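Local coordinates for protein VlsE1 (Borreliella burgdorferi, PDB 1L8W) that is a variable surface lipoprotein antigen of the Lyme disease spirochaete, whose sequence switching probably helps the bacterium evade the host immune response, at residues Ala154-Ile159 and Ala249-Asp254; Thr78-Leu83 and Lys112-Leu117; Gly139-Asp144 and Gly299-Ala304; Ala212-Ala217 and Asp270-Ala275; Lys63-Thr68 and Gly314-Leu319. All coordinates share one frame; numbering follows the deposited sequence.

Contact 1: residues Ala154-Ile159 and Ala249-Asp254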
# COMPACT_ATOMS: atom_id res chain seq x y z
N ALA A 154 -3.54 0.82 13.92
CA ALA A 154 -2.77 -0.41 14.06
C ALA A 154 -2.69 -1.16 12.73
O ALA A 154 -1.70 -1.83 12.45
CB ALA A 154 -3.40 -1.31 15.13
N SER A 155 -3.73 -1.05 11.92
CA SER A 155 -3.75 -1.70 10.61
C SER A 155 -2.85 -0.91 9.65
O SER A 155 -2.05 -1.49 8.91
CB SER A 155 -5.18 -1.73 10.05
OG SER A 155 -5.22 -2.31 8.76
N VAL A 156 -2.97 0.42 9.68
CA VAL A 156 -2.16 1.29 8.83
C VAL A 156 -0.67 1.11 9.08
O VAL A 156 0.08 0.73 8.19
CB VAL A 156 -2.49 2.80 9.07
CG1 VAL A 156 -1.64 3.65 8.16
CG2 VAL A 156 -3.96 3.07 8.82
N LYS A 157 -0.25 1.36 10.32
CA LYS A 157 1.16 1.25 10.69
C LYS A 157 1.70 -0.15 10.53
O LYS A 157 2.87 -0.33 10.16
CB LYS A 157 1.39 1.73 12.12
CG LYS A 157 1.23 3.22 12.31
CD LYS A 157 1.86 3.66 13.62
CE LYS A 157 1.20 2.99 14.81
NZ LYS A 157 -0.27 3.28 14.82
N GLY A 158 0.87 -1.15 10.83
CA GLY A 158 1.31 -2.52 10.71
C GLY A 158 1.50 -2.91 9.26
O GLY A 158 2.45 -3.62 8.91
N ILE A 159 0.60 -2.47 8.40
CA ILE A 159 0.73 -2.80 6.99
C ILE A 159 2.00 -2.16 6.45
O ILE A 159 2.75 -2.79 5.70
CB ILE A 159 -0.52 -2.34 6.20
CG1 ILE A 159 -1.72 -3.21 6.60
CG2 ILE A 159 -0.29 -2.45 4.69
CD1 ILE A 159 -3.00 -2.83 5.89
N ALA A 249 0.59 9.07 8.37
CA ALA A 249 -0.19 10.02 9.16
C ALA A 249 -1.42 10.50 8.38
O ALA A 249 -2.48 10.77 8.97
CB ALA A 249 0.67 11.21 9.53
N ALA A 250 -1.27 10.60 7.06
CA ALA A 250 -2.36 11.06 6.21
C ALA A 250 -3.41 9.97 6.05
O ALA A 250 -4.61 10.27 6.07
CB ALA A 250 -1.82 11.49 4.82
N ALA A 251 -2.97 8.73 5.88
CA ALA A 251 -3.89 7.59 5.72
C ALA A 251 -4.77 7.34 6.96
O ALA A 251 -5.96 7.10 6.83
CB ALA A 251 -3.09 6.32 5.37
N ILE A 252 -4.18 7.38 8.15
CA ILE A 252 -4.98 7.18 9.35
C ILE A 252 -5.99 8.32 9.46
O ILE A 252 -7.18 8.09 9.69
CB ILE A 252 -4.11 7.14 10.63
CG1 ILE A 252 -3.24 5.88 10.60
CG2 ILE A 252 -5.00 7.17 11.88
CD1 ILE A 252 -2.21 5.78 11.71
N GLY A 253 -5.52 9.56 9.30
CA GLY A 253 -6.43 10.69 9.36
C GLY A 253 -6.77 11.25 10.74
O GLY A 253 -6.31 10.76 11.78
N ASP A 254 -7.62 12.28 10.72
CA ASP A 254 -8.05 13.01 11.92
C ASP A 254 -9.57 13.24 11.88
O ASP A 254 -10.17 13.27 10.81
CB ASP A 254 -7.29 14.34 11.96
CG ASP A 254 -7.76 15.27 13.07
OD1 ASP A 254 -8.87 15.83 12.95
OD2 ASP A 254 -7.01 15.43 14.06
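Val156 and Ile252 carry this contact, the meeting of two helices in the largely helical fold of the Borrelia lipoprotein family. Val156 sits in the first turns of helix 153-170, and Ile252 is the last helical residue of the short helix 247-252. Their CA atoms come within 6.6 Å of each other, and both side chains leave the backbone toward the partner segment. The isoleucine slants across the valine fork, its CG1 resting 3.4 Å from Val156 CG2, which is snug for two carbons. Ile252 CG1 also lies 3.5 Å from Val156 CB, so this one methylene plugs against the branch point and not merely a methyl tip. Beyond it, Ile252 CD1 runs on to the aliphatic part of Lys157, where it meets CG at 4.3 Å.

The other prong of the fork, Val156 CG1, stands anti to the backbone nitrogen (chi1 -180°). It also lies against Ile252 CG1, at 3.7 Å, and reaches Ala251 CB at 4.1 Å. Val156 therefore touches two successive residues of the short helix. Ile248, one turn earlier in that helix, touches Val156 as well, and Val150, in the loop that leads into helix 153-170, packs on Ile252. Across the pair itself everything is van der Waals contact between buried hydrocarbon groups.

Directly after Ile252 the helix stops. Gly253 takes a positive phi of 84°, a backbone shape suited to glycine, while its N still reaches Ala249 O at 3.3 Å, a bond of the helical i to i-4 kind.

Contact 2: residues Thr78-Leu83 and Lys112-Leu117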
# COMPACT_ATOMS: atom_id res chain seq x y z
N THR A 78 10.87 -25.23 2.08
CA THR A 78 10.90 -26.66 2.36
C THR A 78 11.65 -27.38 1.22
O THR A 78 12.56 -28.18 1.47
CB THR A 78 9.47 -27.25 2.45
OG1 THR A 78 8.74 -26.61 3.51
CG2 THR A 78 9.53 -28.75 2.71
N ASP A 79 11.26 -27.09 -0.01
CA ASP A 79 11.89 -27.72 -1.17
C ASP A 79 13.39 -27.42 -1.24
O ASP A 79 14.16 -28.21 -1.75
CB ASP A 79 11.21 -27.27 -2.47
CG ASP A 79 9.72 -27.58 -2.48
OD1 ASP A 79 9.29 -28.51 -1.76
OD2 ASP A 79 8.98 -26.90 -3.23
N LEU A 80 13.79 -26.28 -0.69
CA LEU A 80 15.19 -25.91 -0.70
C LEU A 80 15.97 -26.73 0.32
O LEU A 80 17.05 -27.24 0.03
CB LEU A 80 15.32 -24.42 -0.37
CG LEU A 80 16.74 -23.87 -0.44
CD1 LEU A 80 17.22 -23.95 -1.87
CD2 LEU A 80 16.77 -22.45 0.07
N ASN A 81 15.41 -26.84 1.53
CA ASN A 81 16.05 -27.60 2.60
C ASN A 81 15.86 -29.09 2.45
O ASN A 81 16.11 -29.85 3.38
CB ASN A 81 15.49 -27.16 3.95
CG ASN A 81 15.78 -25.72 4.25
OD1 ASN A 81 16.94 -25.31 4.33
ND2 ASN A 81 14.73 -24.93 4.43
N SER A 82 15.41 -29.53 1.28
CA SER A 82 15.20 -30.94 1.04
C SER A 82 15.89 -31.37 -0.24
O SER A 82 15.31 -32.07 -1.08
CB SER A 82 13.70 -31.24 0.96
OG SER A 82 13.10 -30.50 -0.08
N LEU A 83 17.14 -30.95 -0.39
CA LEU A 83 17.93 -31.30 -1.57
C LEU A 83 18.94 -32.40 -1.23
O LEU A 83 19.13 -33.35 -2.00
CB LEU A 83 18.67 -30.06 -2.10
CG LEU A 83 17.82 -28.86 -2.55
CD1 LEU A 83 18.73 -27.69 -2.89
CD2 LEU A 83 16.98 -29.24 -3.76
N LYS A 112 21.91 -22.07 3.32
CA LYS A 112 21.63 -21.46 4.61
C LYS A 112 21.23 -20.00 4.43
O LYS A 112 20.25 -19.53 5.01
CB LYS A 112 22.86 -21.55 5.51
CG LYS A 112 22.64 -21.08 6.94
CD LYS A 112 23.94 -21.09 7.73
CE LYS A 112 23.71 -20.75 9.19
NZ LYS A 112 22.78 -21.72 9.84
N GLU A 113 22.00 -19.28 3.62
CA GLU A 113 21.74 -17.86 3.37
C GLU A 113 20.40 -17.63 2.68
O GLU A 113 19.66 -16.71 3.03
CB GLU A 113 22.87 -17.27 2.52
CG GLU A 113 23.20 -18.07 1.27
CD GLU A 113 24.21 -17.37 0.37
OE1 GLU A 113 25.30 -17.02 0.86
OE2 GLU A 113 23.90 -17.18 -0.83
N VAL A 114 20.08 -18.46 1.69
CA VAL A 114 18.83 -18.34 0.96
C VAL A 114 17.68 -18.71 1.89
O VAL A 114 16.60 -18.12 1.82
CB VAL A 114 18.83 -19.26 -0.28
CG1 VAL A 114 17.48 -19.23 -0.97
CG2 VAL A 114 19.91 -18.82 -1.24
N SER A 115 17.93 -19.69 2.76
CA SER A 115 16.92 -20.14 3.71
C SER A 115 16.60 -19.02 4.70
O SER A 115 15.44 -18.79 5.02
CB SER A 115 17.43 -21.37 4.47
OG SER A 115 16.49 -21.80 5.44
N GLU A 116 17.63 -18.33 5.16
CA GLU A 116 17.46 -17.24 6.12
C GLU A 116 16.68 -16.12 5.45
O GLU A 116 15.84 -15.47 6.07
CB GLU A 116 18.83 -16.72 6.57
CG GLU A 116 18.90 -16.28 8.02
CD GLU A 116 19.68 -17.25 8.90
OE1 GLU A 116 20.83 -17.59 8.53
OE2 GLU A 116 19.16 -17.68 9.95
N LEU A 117 16.98 -15.91 4.17
CA LEU A 117 16.32 -14.89 3.37
C LEU A 117 14.83 -15.24 3.35
O LEU A 117 13.98 -14.42 3.69
CB LEU A 117 16.91 -14.89 1.95
CG LEU A 117 16.62 -13.79 0.92
CD1 LEU A 117 15.91 -14.39 -0.28
CD2 LEU A 117 15.81 -12.65 1.53
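Leu80 and Val114 form the tight half of this contact, between the C-terminal end of helix 59-80 and the first half of helix 106-131. Leu80 extends its CG anti to the backbone nitrogen (chi1 -176°), which carries the CD2 methyl over to the valine, 3.5 Å from Val114 CG1 and 3.8 Å from Val114 CB. The two side chains run nearly perpendicular to each other, and the same methyl also brushes the helix backbone, 4.0 Å from Ser115 N. Both residues are buried: Leu328 and Val331 of helix 294-333 close over them, and Ile111 and Leu118 flank Leu80 along helix 106-131.

The next residue along faces a different setting. Asn81, the first to leave the helical path, is exposed, and its amide stops short of Ser115. Its OD1 and ND2 each lie 3.7 Å from Ser115 OG, too long for a hydrogen bond, so this side is only a loose polar neighbourhood. Past it the chain turns away and ties back on itself, where Ser82 OG donates to Thr78 O at 2.8 Å.

One buried methyl pair thus does the close packing, beside the loosely placed amide of an exposed asparagine. The helices run in opposite senses, joined by a connection partly missing from the model, and with helix 294-333 against them they make up a three-helix bundle at this end of the molecule.

Contact 3: residues Gly139-Asp144 and Gly299-Ala304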
# COMPACT_ATOMS: atom_id res chain seq x y z
N GLY A 139 -11.87 0.35 -2.06
CA GLY A 139 -12.32 1.66 -2.47
C GLY A 139 -13.67 2.03 -1.89
O GLY A 139 -14.58 2.42 -2.62
N GLU A 140 -13.80 1.88 -0.57
CA GLU A 140 -15.03 2.22 0.13
C GLU A 140 -15.23 3.72 0.08
O GLU A 140 -14.33 4.47 0.43
CB GLU A 140 -14.96 1.77 1.59
CG GLU A 140 -15.73 0.51 1.87
CD GLU A 140 -17.21 0.66 1.56
OE1 GLU A 140 -17.88 1.44 2.27
OE2 GLU A 140 -17.69 0.01 0.61
N VAL A 141 -16.41 4.15 -0.36
CA VAL A 141 -16.74 5.57 -0.46
C VAL A 141 -17.97 5.91 0.37
O VAL A 141 -19.02 5.30 0.19
CB VAL A 141 -17.05 5.95 -1.92
CG1 VAL A 141 -17.48 7.42 -2.00
CG2 VAL A 141 -15.84 5.67 -2.81
N VAL A 142 -17.84 6.87 1.28
CA VAL A 142 -18.96 7.29 2.13
C VAL A 142 -19.35 8.75 1.91
O VAL A 142 -18.50 9.62 1.77
CB VAL A 142 -18.65 7.07 3.63
CG1 VAL A 142 -18.40 5.60 3.90
CG2 VAL A 142 -17.45 7.89 4.05
N ALA A 143 -20.66 9.00 1.89
CA ALA A 143 -21.20 10.34 1.70
C ALA A 143 -21.94 10.81 2.96
O ALA A 143 -22.15 12.01 3.15
CB ALA A 143 -22.14 10.35 0.51
N ASP A 144 -22.34 9.85 3.80
CA ASP A 144 -23.03 10.14 5.05
C ASP A 144 -22.03 10.56 6.12
O ASP A 144 -21.09 9.82 6.42
CB ASP A 144 -23.81 8.92 5.55
CG ASP A 144 -25.04 8.62 4.72
OD1 ASP A 144 -25.80 9.57 4.43
OD2 ASP A 144 -25.25 7.44 4.37
N GLY A 299 -16.76 6.30 -8.57
CA GLY A 299 -15.98 5.60 -9.57
C GLY A 299 -14.52 6.01 -9.64
O GLY A 299 -13.64 5.16 -9.73
N ALA A 300 -14.27 7.31 -9.58
CA ALA A 300 -12.92 7.84 -9.65
C ALA A 300 -12.06 7.49 -8.44
O ALA A 300 -10.92 7.07 -8.58
CB ALA A 300 -12.97 9.35 -9.84
N ILE A 301 -12.59 7.68 -7.24
CA ILE A 301 -11.79 7.37 -6.07
C ILE A 301 -11.59 5.86 -5.92
O ILE A 301 -10.53 5.40 -5.50
CB ILE A 301 -12.41 7.93 -4.78
CG1 ILE A 301 -11.52 7.58 -3.59
CG2 ILE A 301 -13.79 7.35 -4.57
CD1 ILE A 301 -10.05 7.98 -3.79
N LYS A 302 -12.62 5.11 -6.29
CA LYS A 302 -12.57 3.65 -6.23
C LYS A 302 -11.48 3.15 -7.19
O LYS A 302 -10.70 2.27 -6.85
CB LYS A 302 -13.95 3.11 -6.64
CG LYS A 302 -14.13 1.62 -6.53
CD LYS A 302 -15.54 1.21 -6.96
CE LYS A 302 -15.71 -0.31 -6.98
NZ LYS A 302 -14.82 -0.96 -8.00
N GLY A 303 -11.43 3.74 -8.38
CA GLY A 303 -10.44 3.33 -9.35
C GLY A 303 -9.03 3.61 -8.87
O GLY A 303 -8.11 2.83 -9.13
N ALA A 304 -8.86 4.72 -8.16
CA ALA A 304 -7.56 5.13 -7.65
C ALA A 304 -7.06 4.23 -6.54
O ALA A 304 -5.91 3.77 -6.56
CB ALA A 304 -7.64 6.58 -7.15
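Gly139 approaches Lys302 with unusual closeness, their CA atoms only 4.3 Å apart, a spacing possible because the glycine presents no side chain at a point where a CB would face the helix. The carbonyl of the glycine lies along the start of the lysine chain, with Gly139 O 4.0 Å from Lys302 CG. From there Lys302 stretches away through extended torsions and bends only at its last one, and its ammonium is engaged by salt bridges to Glu306 and Asp56.

Two residues on, Val141 turns its side chain to the same helix, 294-333. It packs against Ile301, the two side chains sliding past each other in opposite directions, although the modelled spacing is too short to be trusted in detail. Leu193, Ala211 and Phe287 also touch the isoleucine.

The short strand around Val142 pairs in parallel with strand 287-288, through backbone bonds of Val142 with Phe287 and Val289, so the contact lays a tiny two-stranded sheet against the long helix. Its chemistry divides cleanly: branched hydrocarbons, a bare glycine backbone and the aliphatic stem of Lys302 make the join, while the ammonium is led off to carboxylates beside it.

Contact 4: residues Ala212-Ala217 and Asp270-Ala275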
# COMPACT_ATOMS: atom_id res chain seq x y z
N ALA A 212 -6.91 9.95 -8.42
CA ALA A 212 -6.58 9.02 -9.48
C ALA A 212 -5.36 9.51 -10.28
O ALA A 212 -4.51 8.72 -10.68
CB ALA A 212 -7.78 8.82 -10.39
N GLY A 213 -5.28 10.83 -10.50
CA GLY A 213 -4.16 11.39 -11.25
C GLY A 213 -2.84 11.16 -10.55
O GLY A 213 -1.85 10.78 -11.17
N ALA A 214 -2.84 11.38 -9.24
CA ALA A 214 -1.65 11.18 -8.41
C ALA A 214 -1.18 9.73 -8.54
O ALA A 214 0.02 9.47 -8.69
CB ALA A 214 -1.98 11.51 -6.95
N VAL A 215 -2.12 8.80 -8.49
CA VAL A 215 -1.81 7.38 -8.61
C VAL A 215 -1.34 7.04 -10.03
O VAL A 215 -0.45 6.20 -10.21
CB VAL A 215 -3.06 6.51 -8.27
CG1 VAL A 215 -2.82 5.04 -8.64
CG2 VAL A 215 -3.38 6.64 -6.80
N SER A 216 -1.91 7.69 -11.03
CA SER A 216 -1.51 7.40 -12.41
C SER A 216 -0.10 7.89 -12.71
O SER A 216 0.62 7.27 -13.49
CB SER A 216 -2.48 8.05 -13.41
OG SER A 216 -2.36 9.46 -13.40
N ALA A 217 0.28 8.99 -12.07
CA ALA A 217 1.58 9.64 -12.25
C ALA A 217 2.79 8.96 -11.60
O ALA A 217 3.90 9.48 -11.70
CB ALA A 217 1.49 11.08 -11.77
N ASP A 270 3.80 10.68 -5.31
CA ASP A 270 4.11 9.37 -4.75
C ASP A 270 3.66 9.25 -3.29
O ASP A 270 3.33 8.16 -2.83
CB ASP A 270 5.61 9.06 -4.92
CG ASP A 270 6.50 10.12 -4.33
OD1 ASP A 270 6.00 11.23 -4.02
OD2 ASP A 270 7.72 9.85 -4.19
N GLN A 271 3.62 10.38 -2.58
CA GLN A 271 3.18 10.44 -1.19
C GLN A 271 1.66 10.33 -1.12
O GLN A 271 1.09 9.64 -0.27
CB GLN A 271 3.61 11.75 -0.55
CG GLN A 271 5.10 12.04 -0.62
CD GLN A 271 5.93 10.96 0.05
OE1 GLN A 271 5.66 10.58 1.19
NE2 GLN A 271 6.94 10.47 -0.65
N ILE A 272 0.99 11.04 -2.02
CA ILE A 272 -0.46 11.01 -2.10
C ILE A 272 -0.89 9.58 -2.46
O ILE A 272 -1.75 9.00 -1.80
CB ILE A 272 -0.97 11.98 -3.16
CG1 ILE A 272 -0.61 13.41 -2.76
CG2 ILE A 272 -2.47 11.80 -3.35
CD1 ILE A 272 -0.94 14.45 -3.79
N ALA A 273 -0.28 9.04 -3.51
CA ALA A 273 -0.59 7.68 -3.97
C ALA A 273 -0.35 6.65 -2.85
O ALA A 273 -1.04 5.62 -2.79
CB ALA A 273 0.25 7.34 -5.19
N ALA A 274 0.62 6.93 -1.98
CA ALA A 274 0.93 6.07 -0.85
C ALA A 274 -0.14 6.18 0.24
O ALA A 274 -0.53 5.17 0.84
CB ALA A 274 2.30 6.41 -0.26
N ALA A 275 -0.58 7.41 0.50
CA ALA A 275 -1.61 7.65 1.52
C ALA A 275 -2.87 6.93 1.09
O ALA A 275 -3.60 6.35 1.89
CB ALA A 275 -1.89 9.15 1.65
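Helix 212-216 crosses helix 270-275 at -113° with their axes 8.1 Å apart, and the backbones come nearest at Val215 and Ala273, whose CA atoms are 4.8 Å from each other. So close a crossing depends on small residues at its centre. The methyl of Ala273 points at the first helix and settles on its backbone, with Ala273 CB 4.0 Å from Val215 CA and 4.1 Å from Ala214 O. Val215 adds one branch from the flank: its CG2, anti to the carbonyl carbon, touches Ala273 CB at 4.0 Å. Val215 also touches Ile276, further along helix 269-281.

The second point of contact lies one residue back on each helix. Ala214 aims its CB at Ile272, and it is the short branch of the isoleucine that receives it, with Ala214 CB 3.6 Å from Ile272 CG2. The long CG1 arm of Ile272 leaves in another direction (chi1 -64°), so the alanine meets the beta-branch and not the chain tip. Val218 and Ile223 press on Ala273 from the segment that follows helix 205-216.

That helix is about to end here. Gly213 O accepts both from Ala217 N and from Ser216 OG, the latter at 2.6 Å with the hydroxyl tilted out of the carbonyl plane, and Val215 O bonds Lys311 NZ of helix 294-333. Polar groups are thus dealt with at the helix terminus, whereas the buried crossing itself is van der Waals packing, mostly of methyls, with one carbonyl oxygen beside Ala273 CB: shape rather than directional bonding fixes how these two helices meet.

Contact 5: residues Lys63-Thr68 and Gly314-Leu319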
# COMPACT_ATOMS: atom_id res chain seq x y z
N LYS A 63 -5.37 -9.41 2.59
CA LYS A 63 -4.90 -10.38 3.57
C LYS A 63 -4.64 -11.69 2.84
O LYS A 63 -3.60 -12.33 3.03
CB LYS A 63 -5.96 -10.58 4.66
CG LYS A 63 -5.50 -11.43 5.85
CD LYS A 63 -6.64 -11.61 6.83
CE LYS A 63 -6.21 -12.39 8.06
NZ LYS A 63 -5.24 -11.62 8.87
N THR A 64 -5.58 -12.07 1.98
CA THR A 64 -5.47 -13.30 1.20
C THR A 64 -4.18 -13.30 0.38
O THR A 64 -3.49 -14.32 0.28
CB THR A 64 -6.69 -13.45 0.26
OG1 THR A 64 -7.88 -13.52 1.05
CG2 THR A 64 -6.57 -14.71 -0.59
N TYR A 65 -3.88 -12.15 -0.22
CA TYR A 65 -2.67 -11.99 -1.01
C TYR A 65 -1.43 -12.34 -0.18
O TYR A 65 -0.61 -13.17 -0.59
CB TYR A 65 -2.54 -10.56 -1.54
CG TYR A 65 -1.16 -10.25 -2.09
CD1 TYR A 65 -0.79 -10.63 -3.39
CD2 TYR A 65 -0.21 -9.62 -1.30
CE1 TYR A 65 0.50 -10.40 -3.87
CE2 TYR A 65 1.09 -9.39 -1.76
CZ TYR A 65 1.44 -9.78 -3.04
OH TYR A 65 2.73 -9.57 -3.47
N PHE A 66 -1.29 -11.72 0.98
CA PHE A 66 -0.14 -12.00 1.84
C PHE A 66 -0.08 -13.45 2.31
O PHE A 66 0.98 -14.07 2.28
CB PHE A 66 -0.11 -11.05 3.06
CG PHE A 66 0.25 -9.62 2.72
CD1 PHE A 66 1.42 -9.32 2.03
CD2 PHE A 66 -0.59 -8.58 3.11
CE1 PHE A 66 1.75 -7.99 1.73
CE2 PHE A 66 -0.26 -7.25 2.82
CZ PHE A 66 0.90 -6.95 2.13
N THR A 67 -1.21 -14.00 2.75
CA THR A 67 -1.25 -15.39 3.21
C THR A 67 -0.77 -16.32 2.09
O THR A 67 0.07 -17.20 2.31
CB THR A 67 -2.67 -15.83 3.62
OG1 THR A 67 -3.25 -14.85 4.49
CG2 THR A 67 -2.61 -17.20 4.38
N THR A 68 -1.31 -16.10 0.89
CA THR A 68 -0.94 -16.89 -0.27
C THR A 68 0.57 -16.77 -0.55
O THR A 68 1.21 -17.75 -0.91
CB THR A 68 -1.74 -16.44 -1.53
OG1 THR A 68 -3.14 -16.52 -1.26
CG2 THR A 68 -1.41 -17.34 -2.73
N GLY A 314 1.75 -5.50 -6.67
CA GLY A 314 2.43 -6.05 -7.83
C GLY A 314 3.93 -5.80 -7.69
O GLY A 314 4.73 -6.66 -8.04
N ALA A 315 4.30 -4.64 -7.17
CA ALA A 315 5.72 -4.33 -7.00
C ALA A 315 6.34 -5.24 -5.92
O ALA A 315 7.49 -5.66 -6.02
CB ALA A 315 5.91 -2.85 -6.64
N ILE A 316 5.56 -5.54 -4.88
CA ILE A 316 6.03 -6.40 -3.81
C ILE A 316 6.27 -7.78 -4.42
O ILE A 316 7.28 -8.43 -4.14
CB ILE A 316 4.99 -6.50 -2.66
CG1 ILE A 316 4.93 -5.17 -1.89
CG2 ILE A 316 5.35 -7.64 -1.72
CD1 ILE A 316 3.90 -5.15 -0.77
N THR A 317 5.36 -8.19 -5.28
CA THR A 317 5.47 -9.47 -5.97
C THR A 317 6.75 -9.50 -6.82
O THR A 317 7.48 -10.49 -6.82
CB THR A 317 4.24 -9.71 -6.86
OG1 THR A 317 3.08 -9.86 -6.03
CG2 THR A 317 4.41 -10.96 -7.71
N GLY A 318 7.01 -8.41 -7.55
CA GLY A 318 8.20 -8.36 -8.38
C GLY A 318 9.47 -8.37 -7.54
O GLY A 318 10.43 -9.07 -7.86
N LEU A 319 9.47 -7.59 -6.47
CA LEU A 319 10.61 -7.49 -5.57
C LEU A 319 10.92 -8.86 -4.96
O LEU A 319 12.04 -9.36 -5.04
CB LEU A 319 10.31 -6.50 -4.45
CG LEU A 319 11.42 -6.37 -3.40
CD1 LEU A 319 12.62 -5.66 -4.04
CD2 LEU A 319 10.92 -5.59 -2.19
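This is a side-chain bridge between Tyr65 and Thr317 across two long helices of the VlsE helical bundle, 59-80 and 294-333, which run nearly parallel where they face each other at 63-68 and 314-319. The local axes diverge by just 6° yet stand 12.2 Å apart, too wide for backbone packing, so long side chains must span the interval. Tyr65 does most of this. With CG anti to the backbone nitrogen (chi1 167°), its ring extends straight toward the partner helix and sets the phenol oxygen 2.6 Å from Thr317 OG1. The two hydroxyls are hydrogen-bonded, and the threonine oxygen lies at the ring edge, in the plane of the tyrosine, rather than over a face.

Tyr65 OH also rests 3.7 Å from Ile316 CG2, the shorter arm of the isoleucine. The apolar contact is made by the longer arm, where Ile316 CD1 sits at the ring edge, 4.4 Å from Phe66 CE1. Tyr65 and Phe66 brace each other too, Tyr65 CD2 lying 3.7 Å above one face of the phenylalanine ring and toward its rim. Ile166 of helix 153-170 touches both Phe66 and Ile316, and Leu224 also packs on Ile316, so the inner side is buried while Thr317 remains exposed.

The threonine hydroxyl has a second grip within its own helix: Thr317 OG1 is also hydrogen-bonded to Leu313 O, one turn back.

In the fold
Helix 59-80 links contact 5 to contact 2, with centres 20 Å apart, and helix 294-333 links contact 5 to contact 3, with centres 23 Å apart. Contact 2 is the outlier, 43 Å from contact 3 between centres. Contacts 3 and 4 lie across the chain's centre from contact 2, and contact 1 is near them, 18 Å from contact 3 and 16 Å from contact 4 between centres. Contact 4 joins the three: Ala212 CA packs 3.5 Å from Ala304 CB of contact 3, and Ala275 O lies 3.5 Å from Ala251 CB of contact 1. In sequence the segments of contacts 1 and 4 alternate, while 63-68 and 314-319 enclose all the other contacts.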